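Local coordinates for protein formyltransferase PseJ (Anoxybacillus kamchatkensis G10, PDB 6EDK) that is a formyltransferase-family protein that holds the ligand 1YA in a pocket beside a mixed beta sheet, at residues E43-E48 / L168-K173; V119-I124 / E159-E164; T149-L154 / D200-P205. One frame throughout, in Å; residues are numbered along the deposited sequence.

How the contacts relate
The three contacts follow one principle: a single long helix, 147-169, can tie together distant parts of a small alpha/beta fold. Contact 3 uses its N-terminal part, contact 2 its later turns and contact 1 its C-terminal end. Contact 2 is the buried one, where the helix packs on strand 118-123 of the six-stranded mixed sheet; it is nested inside the loop closed by contact 1, their centres about 14 Å apart. Contacts 1 and 3 lie on opposite sides of the chain's centre, with centres about 33 Å apart, and their segments alternate along the sequence. Contacts 2 and 3 touch, through Val119 CG1 and Leu154 O at 3.4 Å.

Contact 1: residues E43-E48 / L168-K173; sequences ESFEDE and LIRLGK
Arg170 reaches from the end of one helix to the turn that follows another, and its guanidinium group is held there by two neighbours of different kinds. Asp47 meets the group at its edge. The bond runs from NE of Arg170 to OD2 of Asp47, 3.0 Å long and close to straight at 166°, with the carboxylate oxygen lying near the guanidinium plane. On the acceptor side the syn position of OD2 is used, somewhat out of the carboxylate plane, and the two flat groups are 26° apart. This is a salt bridge gripped mainly at NE, since NH2 of Arg170 stays 3.7 Å from OD1 of Asp47.

Phe45 comes over one face of the same guanidinium instead, with its CB 3.6 Å from Arg170 NE. The ring slants past the arginine, and its CD2 lies 4.0 Å from Arg170 CD. The approach depends on reach: Arg170 has CG anti to the backbone N (chi1 -168°) and an extended chain as far as NE, which carries the charged end across to the turn. The backbone also comes close there, with Phe45 O 3.1 Å from Arg170 NH2.

The second shell fixes both partners. OD1 of the buried Asp47 accepts a hydrogen bond from Gly26 N, and the Phe45 ring makes edge-to-face pairs with Phe41 and Trp166. The positive charge of Arg170 would be expected to favour the ionised form of Asp47.

Each side of the contact is a tight reversal of the chain. Glu43 to Glu46 form a type I beta turn between helix 36-43 and strand 48-52, while Gly172, with positive phi, is the C-prime residue of the Schellman motif that ends helix 147-169.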
loop_
_atom_site.group_PDB
_atom_site.type_symbol
_atom_site.label_atom_id
_atom_site.label_comp_id
_atom_site.label_asym_id
_atom_site.label_seq_id
_atom_site.Cartn_x
_atom_site.Cartn_y
_atom_site.Cartn_z
ATOM N N GLU A 43 13.278 -13.941 1.269
ATOM C CA GLU A 43 14.257 -14.977 0.921
ATOM C C GLU A 43 14.378 -16.024 2.005
ATOM O O GLU A 43 14.745 -17.151 1.695
ATOM C CB GLU A 43 15.606 -14.337 0.657
ATOM C CG GLU A 43 15.664 -13.614 -0.679
ATOM C CD GLU A 43 16.995 -12.901 -0.926
ATOM O OE1 GLU A 43 17.813 -12.741 0.017
ATOM O OE2 GLU A 43 17.207 -12.465 -2.073
ATOM N N SER A 44 14.022 -15.709 3.261
ATOM C CA SER A 44 13.999 -16.746 4.282
ATOM C C SER A 44 12.914 -17.775 4.051
ATOM O O SER A 44 12.856 -18.739 4.809
ATOM C CB SER A 44 13.876 -16.103 5.714
ATOM O OG SER A 44 12.588 -15.588 5.972
ATOM N N PHE A 45 12.031 -17.600 3.058
ATOM C CA PHE A 45 11.093 -18.657 2.659
ATOM C C PHE A 45 11.622 -19.460 1.454
ATOM O O PHE A 45 10.863 -20.253 0.865
ATOM C CB PHE A 45 9.713 -18.091 2.320
ATOM C CG PHE A 45 8.968 -17.531 3.541
ATOM C CD1 PHE A 45 9.279 -16.265 4.034
ATOM C CD2 PHE A 45 8.001 -18.273 4.186
ATOM C CE1 PHE A 45 8.625 -15.762 5.181
ATOM C CE2 PHE A 45 7.318 -17.769 5.335
ATOM C CZ PHE A 45 7.623 -16.533 5.817
ATOM N N GLU A 46 12.864 -19.208 1.055
ATOM C CA GLU A 46 13.547 -19.875 -0.072
ATOM C C GLU A 46 13.084 -19.400 -1.440
ATOM O O GLU A 46 13.351 -20.047 -2.448
ATOM C CB GLU A 46 13.402 -21.395 0.015
ATOM C CG GLU A 46 14.022 -21.983 1.276
ATOM C CD GLU A 46 15.360 -21.347 1.637
ATOM O OE1 GLU A 46 16.324 -21.458 0.837
ATOM O OE2 GLU A 46 15.444 -20.722 2.727
ATOM N N ASP A 47 12.422 -18.260 -1.519
ATOM C CA ASP A 47 12.113 -17.662 -2.803
ATOM C C ASP A 47 13.249 -16.746 -3.220
ATOM O O ASP A 47 14.059 -16.304 -2.402
ATOM C CB ASP A 47 10.792 -16.896 -2.739
ATOM C CG ASP A 47 9.625 -17.802 -2.403
ATOM O OD1 ASP A 47 9.643 -18.942 -2.875
ATOM O OD2 ASP A 47 8.707 -17.388 -1.652
ATOM N N GLU A 48 13.355 -16.495 -4.524
ATOM C CA GLU A 48 14.345 -15.563 -5.009
ATOM C C GLU A 48 13.629 -14.237 -5.239
ATOM O O GLU A 48 12.457 -14.202 -5.588
ATOM C CB GLU A 48 15.069 -16.077 -6.261
ATOM C CG GLU A 48 14.541 -15.632 -7.591
ATOM C CD GLU A 48 15.449 -16.097 -8.760
ATOM O OE1 GLU A 48 16.129 -17.151 -8.604
ATOM O OE2 GLU A 48 15.484 -15.404 -9.816
ATOM N N LEU A 168 0.464 -17.325 4.610
ATOM C CA LEU A 168 -0.770 -17.718 3.956
ATOM C C LEU A 168 -0.857 -17.172 2.541
ATOM O O LEU A 168 -1.216 -17.907 1.626
ATOM C CB LEU A 168 -1.979 -17.252 4.787
ATOM C CG LEU A 168 -2.097 -17.897 6.183
ATOM C CD1 LEU A 168 -3.145 -17.205 7.021
ATOM C CD2 LEU A 168 -2.436 -19.392 6.088
ATOM N N ILE A 169 -0.594 -15.860 2.347
ATOM C CA ILE A 169 -0.713 -15.278 1.021
ATOM C C ILE A 169 0.194 -16.011 0.039
ATOM O O ILE A 169 -0.145 -16.207 -1.133
ATOM C CB ILE A 169 -0.356 -13.781 1.053
ATOM C CG1 ILE A 169 -1.313 -13.066 1.970
ATOM C CG2 ILE A 169 -0.393 -13.205 -0.379
ATOM C CD1 ILE A 169 -0.890 -11.590 2.245
ATOM N N ARG A 170 1.379 -16.391 0.510
ATOM C CA ARG A 170 2.373 -17.050 -0.332
ATOM C C ARG A 170 1.817 -18.302 -1.002
ATOM O O ARG A 170 2.291 -18.698 -2.070
ATOM C CB ARG A 170 3.553 -17.426 0.557
ATOM C CG ARG A 170 4.742 -17.838 -0.173
ATOM C CD ARG A 170 5.838 -17.971 0.832
ATOM N NE ARG A 170 6.893 -18.796 0.265
ATOM C CZ ARG A 170 6.950 -20.113 0.404
ATOM N NH1 ARG A 170 6.018 -20.752 1.131
ATOM N NH2 ARG A 170 7.946 -20.783 -0.162
ATOM N N LEU A 171 0.825 -18.930 -0.386
ATOM C CA LEU A 171 0.260 -20.189 -0.860
ATOM C C LEU A 171 -1.155 -20.037 -1.413
ATOM O O LEU A 171 -1.888 -21.023 -1.486
ATOM C CB LEU A 171 0.285 -21.197 0.280
ATOM C CG LEU A 171 1.687 -21.416 0.851
ATOM C CD1 LEU A 171 1.651 -22.361 2.015
ATOM C CD2 LEU A 171 2.598 -21.940 -0.252
ATOM N N GLY A 172 -1.547 -18.827 -1.803
ATOM C CA GLY A 172 -2.860 -18.606 -2.394
ATOM C C GLY A 172 -4.050 -18.819 -1.473
ATOM O O GLY A 172 -5.163 -19.069 -1.956
ATOM N N LYS A 173 -3.863 -18.662 -0.159
ATOM C CA LYS A 173 -4.907 -19.051 0.782
ATOM C C LYS A 173 -5.889 -17.942 1.175
ATOM O O LYS A 173 -6.837 -18.246 1.910
ATOM C CB LYS A 173 -4.267 -19.633 2.044
ATOM C CG LYS A 173 -3.615 -20.972 1.784
ATOM C CD LYS A 173 -3.188 -21.632 3.072
ATOM C CE LYS A 173 -2.283 -22.827 2.813
ATOM N NZ LYS A 173 -1.700 -23.343 4.104
#

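Contact 2: residues V119-I124 / E159-E164; sequences VTIHYI and EKLFME. With 1YA (N-{4-[{[(6S)-2-amino-4-oxo-3,4,5,6,7,8-hexahydropteridin-6-yl]methyl}(formyl)amino]benzoyl}-L-glutamic acid), chain D.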
loop_
_atom_site.group_PDB
_atom_site.type_symbol
_atom_site.label_atom_id
_atom_site.label_comp_id
_atom_site.label_asym_id
_atom_site.label_seq_id
_atom_site.Cartn_x
_atom_site.Cartn_y
_atom_site.Cartn_z
ATOM N N VAL A 119 -4.529 0.429 7.475
ATOM C CA VAL A 119 -3.661 -0.084 6.406
ATOM C C VAL A 119 -4.325 -1.283 5.733
ATOM O O VAL A 119 -5.098 -2.024 6.334
ATOM C CB VAL A 119 -2.247 -0.461 6.975
ATOM C CG1 VAL A 119 -1.504 0.734 7.678
ATOM C CG2 VAL A 119 -2.361 -1.663 7.917
ATOM N N THR A 120 -3.940 -1.547 4.465
ATOM C CA THR A 120 -4.676 -2.521 3.671
ATOM C C THR A 120 -3.719 -3.202 2.683
ATOM O O THR A 120 -2.932 -2.520 2.047
ATOM C CB THR A 120 -5.790 -1.857 2.840
ATOM O OG1 THR A 120 -6.759 -1.263 3.692
ATOM C CG2 THR A 120 -6.469 -2.903 1.977
ATOM N N ILE A 121 -3.788 -4.510 2.603
ATOM C CA ILE A 121 -3.131 -5.293 1.552
ATOM C C ILE A 121 -4.219 -5.734 0.591
ATOM O O ILE A 121 -5.251 -6.253 1.041
ATOM C CB ILE A 121 -2.423 -6.499 2.166
ATOM C CG1 ILE A 121 -1.372 -6.041 3.168
ATOM C CG2 ILE A 121 -1.748 -7.365 1.033
ATOM C CD1 ILE A 121 -0.772 -7.164 3.947
ATOM N N HIS A 122 -4.048 -5.434 -0.691
ATOM C CA HIS A 122 -5.103 -5.697 -1.650
ATOM C C HIS A 122 -4.452 -6.247 -2.947
ATOM O O HIS A 122 -3.266 -6.029 -3.209
ATOM C CB HIS A 122 -5.923 -4.452 -1.961
ATOM C CG HIS A 122 -5.169 -3.316 -2.564
ATOM N ND1 HIS A 122 -5.112 -3.107 -3.930
ATOM C CD2 HIS A 122 -4.426 -2.329 -2.009
ATOM C CE1 HIS A 122 -4.387 -2.029 -4.166
ATOM N NE2 HIS A 122 -3.993 -1.530 -3.014
ATOM N N TYR A 123 -5.252 -6.957 -3.732
ATOM C CA TYR A 123 -4.816 -7.332 -5.091
ATOM C C TYR A 123 -4.799 -6.110 -5.974
ATOM O O TYR A 123 -5.662 -5.240 -5.869
ATOM C CB TYR A 123 -5.764 -8.392 -5.665
ATOM C CG TYR A 123 -5.558 -9.739 -5.087
ATOM C CD1 TYR A 123 -4.399 -10.461 -5.355
ATOM C CD2 TYR A 123 -6.512 -10.366 -4.303
ATOM C CE1 TYR A 123 -4.206 -11.686 -4.827
ATOM C CE2 TYR A 123 -6.306 -11.599 -3.778
ATOM C CZ TYR A 123 -5.160 -12.278 -4.070
ATOM O OH TYR A 123 -4.939 -13.545 -3.551
ATOM N N ILE A 124 -3.833 -6.062 -6.887
ATOM C CA ILE A 124 -3.725 -4.973 -7.832
ATOM C C ILE A 124 -4.656 -5.241 -9.000
ATOM O O ILE A 124 -4.584 -6.303 -9.640
ATOM C CB ILE A 124 -2.281 -4.830 -8.347
ATOM C CG1 ILE A 124 -1.361 -4.410 -7.202
ATOM C CG2 ILE A 124 -2.215 -3.838 -9.497
ATOM C CD1 ILE A 124 0.087 -4.687 -7.484
ATOM N N GLU A 159 3.738 -3.253 7.554
ATOM C CA GLU A 159 4.877 -4.193 7.459
ATOM C C GLU A 159 4.643 -5.347 8.380
ATOM O O GLU A 159 4.818 -6.492 7.996
ATOM C CB GLU A 159 6.159 -3.467 7.743
ATOM C CG GLU A 159 6.424 -2.309 6.727
ATOM C CD GLU A 159 7.598 -1.421 7.024
ATOM O OE1 GLU A 159 8.302 -1.618 8.044
ATOM O OE2 GLU A 159 7.866 -0.464 6.222
ATOM N N LYS A 160 4.149 -5.082 9.599
ATOM C CA LYS A 160 3.750 -6.187 10.466
ATOM C C LYS A 160 2.659 -7.039 9.861
ATOM O O LYS A 160 2.696 -8.262 9.949
ATOM C CB LYS A 160 3.304 -5.585 11.806
ATOM C CG LYS A 160 3.005 -6.591 12.877
ATOM C CD LYS A 160 2.563 -5.952 14.220
ATOM C CE LYS A 160 2.253 -7.082 15.205
ATOM N NZ LYS A 160 1.351 -6.644 16.305
ATOM N N LEU A 161 1.596 -6.416 9.347
ATOM C CA LEU A 161 0.462 -7.157 8.817
ATOM C C LEU A 161 0.892 -8.027 7.635
ATOM O O LEU A 161 0.452 -9.176 7.484
ATOM C CB LEU A 161 -0.607 -6.137 8.342
ATOM C CG LEU A 161 -1.929 -6.663 7.810
ATOM C CD1 LEU A 161 -2.743 -7.371 8.888
ATOM C CD2 LEU A 161 -2.780 -5.535 7.204
ATOM N N PHE A 162 1.803 -7.492 6.837
ATOM C CA PHE A 162 2.299 -8.259 5.674
ATOM C C PHE A 162 3.029 -9.515 6.152
ATOM O O PHE A 162 2.771 -10.645 5.687
ATOM C CB PHE A 162 3.242 -7.400 4.871
ATOM C CG PHE A 162 3.901 -8.212 3.768
ATOM C CD1 PHE A 162 3.181 -8.585 2.699
ATOM C CD2 PHE A 162 5.176 -8.676 3.965
ATOM C CE1 PHE A 162 3.777 -9.413 1.720
ATOM C CE2 PHE A 162 5.761 -9.531 2.995
ATOM C CZ PHE A 162 5.019 -9.859 1.929
ATOM N N MET A 163 3.966 -9.319 7.076
ATOM C CA MET A 163 4.764 -10.484 7.546
ATOM C C MET A 163 3.893 -11.453 8.294
ATOM O O MET A 163 4.137 -12.673 8.244
ATOM C CB MET A 163 5.919 -10.027 8.433
ATOM C CG MET A 163 7.010 -9.254 7.692
ATOM S SD MET A 163 8.583 -8.827 8.506
ATOM C CE MET A 163 8.012 -7.544 9.638
ATOM N N GLU A 164 2.881 -10.941 9.030
ATOM C CA GLU A 164 1.974 -11.851 9.718
ATOM C C GLU A 164 1.220 -12.732 8.753
ATOM O O GLU A 164 1.011 -13.925 9.043
ATOM C CB GLU A 164 0.986 -11.084 10.587
ATOM C CG GLU A 164 -0.067 -11.920 11.273
ATOM C CD GLU A 164 -0.941 -11.066 12.183
ATOM O OE1 GLU A 164 -0.617 -9.851 12.363
ATOM O OE2 GLU A 164 -1.899 -11.622 12.740
HETATM N N1 1YA D . -1.034 0.273 -10.313
HETATM C C2 1YA D . -2.390 -0.282 -10.523
HETATM N NA2 1YA D . -2.858 -0.587 -11.863
HETATM N N3 1YA D . -3.331 -0.596 -9.385
HETATM C C4 1YA D . -2.956 -0.296 -7.997
HETATM O O4 1YA D . -3.764 -0.557 -7.129
HETATM C C4A 1YA D . -1.594 0.275 -7.793
HETATM N N5 1YA D . -1.166 0.502 -6.508
HETATM C C6 1YA D . 0.009 1.510 -6.406
HETATM C C7 1YA D . 1.024 1.317 -7.300
HETATM N N8 1YA D . 0.619 1.040 -8.788
HETATM C C8A 1YA D . -0.607 0.532 -8.959
HETATM C C9 1YA D . -0.655 2.894 -6.590
HETATM N N10 1YA D . 0.288 4.013 -6.403
HETATM C C11 1YA D . 0.038 7.316 -9.040
HETATM C C12 1YA D . 1.227 6.608 -8.975
HETATM C C13 1YA D . 1.316 5.512 -8.125
HETATM C C14 1YA D . 0.223 5.165 -7.350
HETATM C C15 1YA D . -0.957 5.884 -7.411
HETATM C C16 1YA D . -1.048 6.971 -8.264
HETATM C C17 1YA D . -0.103 8.557 -9.959
HETATM N N 1YA D . -0.724 9.732 -9.295
HETATM C CA 1YA D . -0.957 11.036 -9.964
HETATM C CB 1YA D . -2.048 10.887 -11.054
HETATM C CG 1YA D . -2.937 9.650 -10.845
HETATM C CD 1YA D . -4.231 9.713 -11.676
HETATM O OE1 1YA D . -5.163 8.888 -11.464
HETATM O OE2 1YA D . -4.361 10.589 -12.570
HETATM C CT 1YA D . -1.359 12.082 -8.892
HETATM O O2 1YA D . -1.505 11.767 -7.671
HETATM O O1 1YA D . -1.543 13.279 -9.220
HETATM C C18 1YA D . 1.229 4.080 -5.295
HETATM O O5 1YA D . 1.300 3.196 -4.509
HETATM O O 1YA D . 0.281 8.549 -11.074
#
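Ile121 plugs its CD1 against the backbone of helix 147-169, 3.7 Å from CA of Phe162, and the same methyl lies 4.1 Å from CG of Leu161. It meets the Phe162 ring at the edge, near the ring plane. Two residues earlier on this side of the strand, Val119 extends the apolar patch: its CG2 is 4.0 Å from CD2 of Leu161, the two side chains lying alongside and pointing opposite ways. Leu161 serves both, a chi1 of -177° turning its isobutyl group away from its own N and onto the strand.

Farther out, Val135 of strand 133-138 touches both Ile121 and Leu161, and Ile91 of strand 90-94 packs on Ile121. The Phe162 side chain touches Leu38 of helix 36-43, and its ring meets that of Trp166.

His122, and Ile124 just beyond the strand, belong to the ligand pocket. His122 points its ring edge at 1YA, CE1 being 3.4 Å from O4, and its rotation is set by ND1 bonding to Tyr123 O and NE2 bonding to Asn92. Ile124 CG2 approaches N3 of 1YA at 3.4 Å.

The axes of 119-123 and 159-164 approach to 9.0 Å and cross at -44°: a helix packed on a mixed sheet in an alpha/beta fold, with the ligand pocket at the end of the strand.

Contact 3: residues T149-L154 / D200-P205; sequences TTYERL and DGWDTP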
loop_
_atom_site.group_PDB
_atom_site.type_symbol
_atom_site.label_atom_id
_atom_site.label_comp_id
_atom_site.label_asym_id
_atom_site.label_seq_id
_atom_site.Cartn_x
_atom_site.Cartn_y
_atom_site.Cartn_z
ATOM N N THR A 149 4.248 10.887 13.530
ATOM C CA THR A 149 4.057 9.735 14.402
ATOM C C THR A 149 2.959 8.826 13.887
ATOM O O THR A 149 3.104 7.607 13.997
ATOM C CB THR A 149 3.768 10.129 15.885
ATOM O OG1 THR A 149 2.639 11.003 16.038
ATOM C CG2 THR A 149 5.023 10.842 16.466
ATOM N N THR A 150 1.908 9.390 13.256
ATOM C CA THR A 150 0.852 8.555 12.668
ATOM C C THR A 150 1.349 7.852 11.412
ATOM O O THR A 150 1.106 6.666 11.268
ATOM C CB THR A 150 -0.384 9.348 12.329
ATOM O OG1 THR A 150 -0.061 10.501 11.534
ATOM C CG2 THR A 150 -0.992 9.917 13.641
ATOM N N TYR A 151 2.101 8.555 10.559
ATOM C CA TYR A 151 2.723 7.872 9.379
ATOM C C TYR A 151 3.638 6.727 9.788
ATOM O O TYR A 151 3.582 5.609 9.214
ATOM C CB TYR A 151 3.481 8.912 8.554
ATOM C CG TYR A 151 4.134 8.342 7.288
ATOM C CD1 TYR A 151 5.401 7.771 7.337
ATOM C CD2 TYR A 151 3.454 8.339 6.070
ATOM C CE1 TYR A 151 5.998 7.232 6.169
ATOM C CE2 TYR A 151 4.030 7.789 4.911
ATOM C CZ TYR A 151 5.295 7.248 4.974
ATOM O OH TYR A 151 5.853 6.739 3.815
ATOM N N GLU A 152 4.495 6.962 10.762
ATOM C CA GLU A 152 5.370 5.875 11.221
ATOM C C GLU A 152 4.574 4.735 11.777
ATOM O O GLU A 152 4.928 3.606 11.587
ATOM C CB GLU A 152 6.359 6.395 12.275
ATOM C CG GLU A 152 7.496 7.173 11.660
ATOM C CD GLU A 152 8.252 6.345 10.599
ATOM O OE1 GLU A 152 8.523 5.120 10.851
ATOM O OE2 GLU A 152 8.530 6.918 9.504
ATOM N N ARG A 153 3.501 4.995 12.527
ATOM C CA ARG A 153 2.719 3.886 13.039
ATOM C C ARG A 153 2.035 3.089 11.915
ATOM O O ARG A 153 1.945 1.853 11.978
ATOM C CB ARG A 153 1.669 4.439 14.042
ATOM C CG ARG A 153 0.971 3.378 14.762
ATOM C CD ARG A 153 -0.102 3.950 15.747
ATOM N NE ARG A 153 0.579 4.649 16.844
ATOM C CZ ARG A 153 0.501 5.942 17.073
ATOM N NH1 ARG A 153 -0.266 6.709 16.310
ATOM N NH2 ARG A 153 1.165 6.449 18.103
ATOM N N LEU A 154 1.539 3.784 10.872
ATOM C CA LEU A 154 0.943 3.065 9.758
ATOM C C LEU A 154 2.007 2.212 9.064
ATOM O O LEU A 154 1.753 1.061 8.716
ATOM C CB LEU A 154 0.356 4.060 8.738
ATOM C CG LEU A 154 -0.836 4.875 9.267
ATOM C CD1 LEU A 154 -1.088 5.960 8.186
ATOM C CD2 LEU A 154 -2.070 4.062 9.462
ATOM N N ASP A 200 4.193 22.996 10.801
ATOM C CA ASP A 200 5.402 22.310 11.249
ATOM C C ASP A 200 5.707 21.075 10.420
ATOM O O ASP A 200 6.418 20.193 10.872
ATOM C CB ASP A 200 5.304 21.952 12.733
ATOM C CG ASP A 200 5.259 23.181 13.617
ATOM O OD1 ASP A 200 6.188 23.996 13.501
ATOM O OD2 ASP A 200 4.303 23.348 14.399
ATOM N N GLY A 201 5.246 21.059 9.180
ATOM C CA GLY A 201 5.604 19.988 8.257
ATOM C C GLY A 201 5.088 18.663 8.830
ATOM O O GLY A 201 3.945 18.588 9.334
ATOM N N TRP A 202 5.971 17.691 8.818
ATOM C CA TRP A 202 5.690 16.367 9.368
ATOM C C TRP A 202 5.342 16.438 10.842
ATOM O O TRP A 202 4.591 15.604 11.339
ATOM C CB TRP A 202 6.932 15.487 9.171
ATOM C CG TRP A 202 7.037 14.857 7.846
ATOM C CD1 TRP A 202 7.920 15.180 6.832
ATOM C CD2 TRP A 202 6.259 13.747 7.364
ATOM N NE1 TRP A 202 7.720 14.355 5.759
ATOM C CE2 TRP A 202 6.717 13.453 6.052
ATOM C CE3 TRP A 202 5.208 12.997 7.898
ATOM C CZ2 TRP A 202 6.161 12.433 5.279
ATOM C CZ3 TRP A 202 4.641 11.995 7.110
ATOM C CH2 TRP A 202 5.132 11.712 5.825
ATOM N N ASP A 203 5.841 17.448 11.554
ATOM C CA ASP A 203 5.605 17.535 12.983
ATOM C C ASP A 203 4.401 18.407 13.335
ATOM O O ASP A 203 4.254 18.799 14.501
ATOM C CB ASP A 203 6.877 18.003 13.698
ATOM C CG ASP A 203 8.079 17.063 13.450
ATOM O OD1 ASP A 203 7.964 15.805 13.575
ATOM O OD2 ASP A 203 9.150 17.595 13.116
ATOM N N THR A 204 3.506 18.658 12.368
ATOM C CA THR A 204 2.221 19.284 12.670
ATOM C C THR A 204 1.357 18.352 13.525
ATOM O O THR A 204 1.149 17.186 13.141
ATOM C CB THR A 204 1.496 19.633 11.406
ATOM O OG1 THR A 204 2.348 20.454 10.572
ATOM C CG2 THR A 204 0.202 20.348 11.742
ATOM N N PRO A 205 0.877 18.807 14.669
ATOM C CA PRO A 205 -0.113 18.023 15.427
ATOM C C PRO A 205 -1.334 17.737 14.571
ATOM O O PRO A 205 -1.796 18.595 13.806
ATOM C CB PRO A 205 -0.436 18.920 16.619
ATOM C CG PRO A 205 0.760 19.823 16.736
ATOM C CD PRO A 205 1.241 20.064 15.380
#
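Trp202 turns the edge of its indole toward one face of the Tyr151 ring, making an edge-to-face pair with ring centroids 5.0 Å apart and planes at 66°. The tight part is confined to two atoms of the six-membered ring. CZ3 of Trp202 presses on the root of the tyrosine, 3.6 Å from Tyr151 CB, while CH2 stands over the ring toward its rim, 3.8 Å from Tyr151 CD2. On the tyrosine side, chi1 of -178° carries the ring out from the helix and chi2 of -86° turns its face to the indole.

Beyond this single residue pair the contact is loose, and Trp202 remains exposed. The loop carrying Trp202 is braced from within: Gly201 O accepts hydrogen bonds from N and OG1 of Thr204, and Thr204 OG1 accepts one from Asp200 N at 3.1 Å.

Further ties lie at the start of helix 147-169, where Asp203 forms a salt bridge with Arg148 and the backbones of Trp202 and Thr204 bond to Arg148 and Leu147. The loop after strand 185-186 is thus fastened to the start of helix 147-169, whose Tyr151 in turn touches Asn107 of helix 106-112.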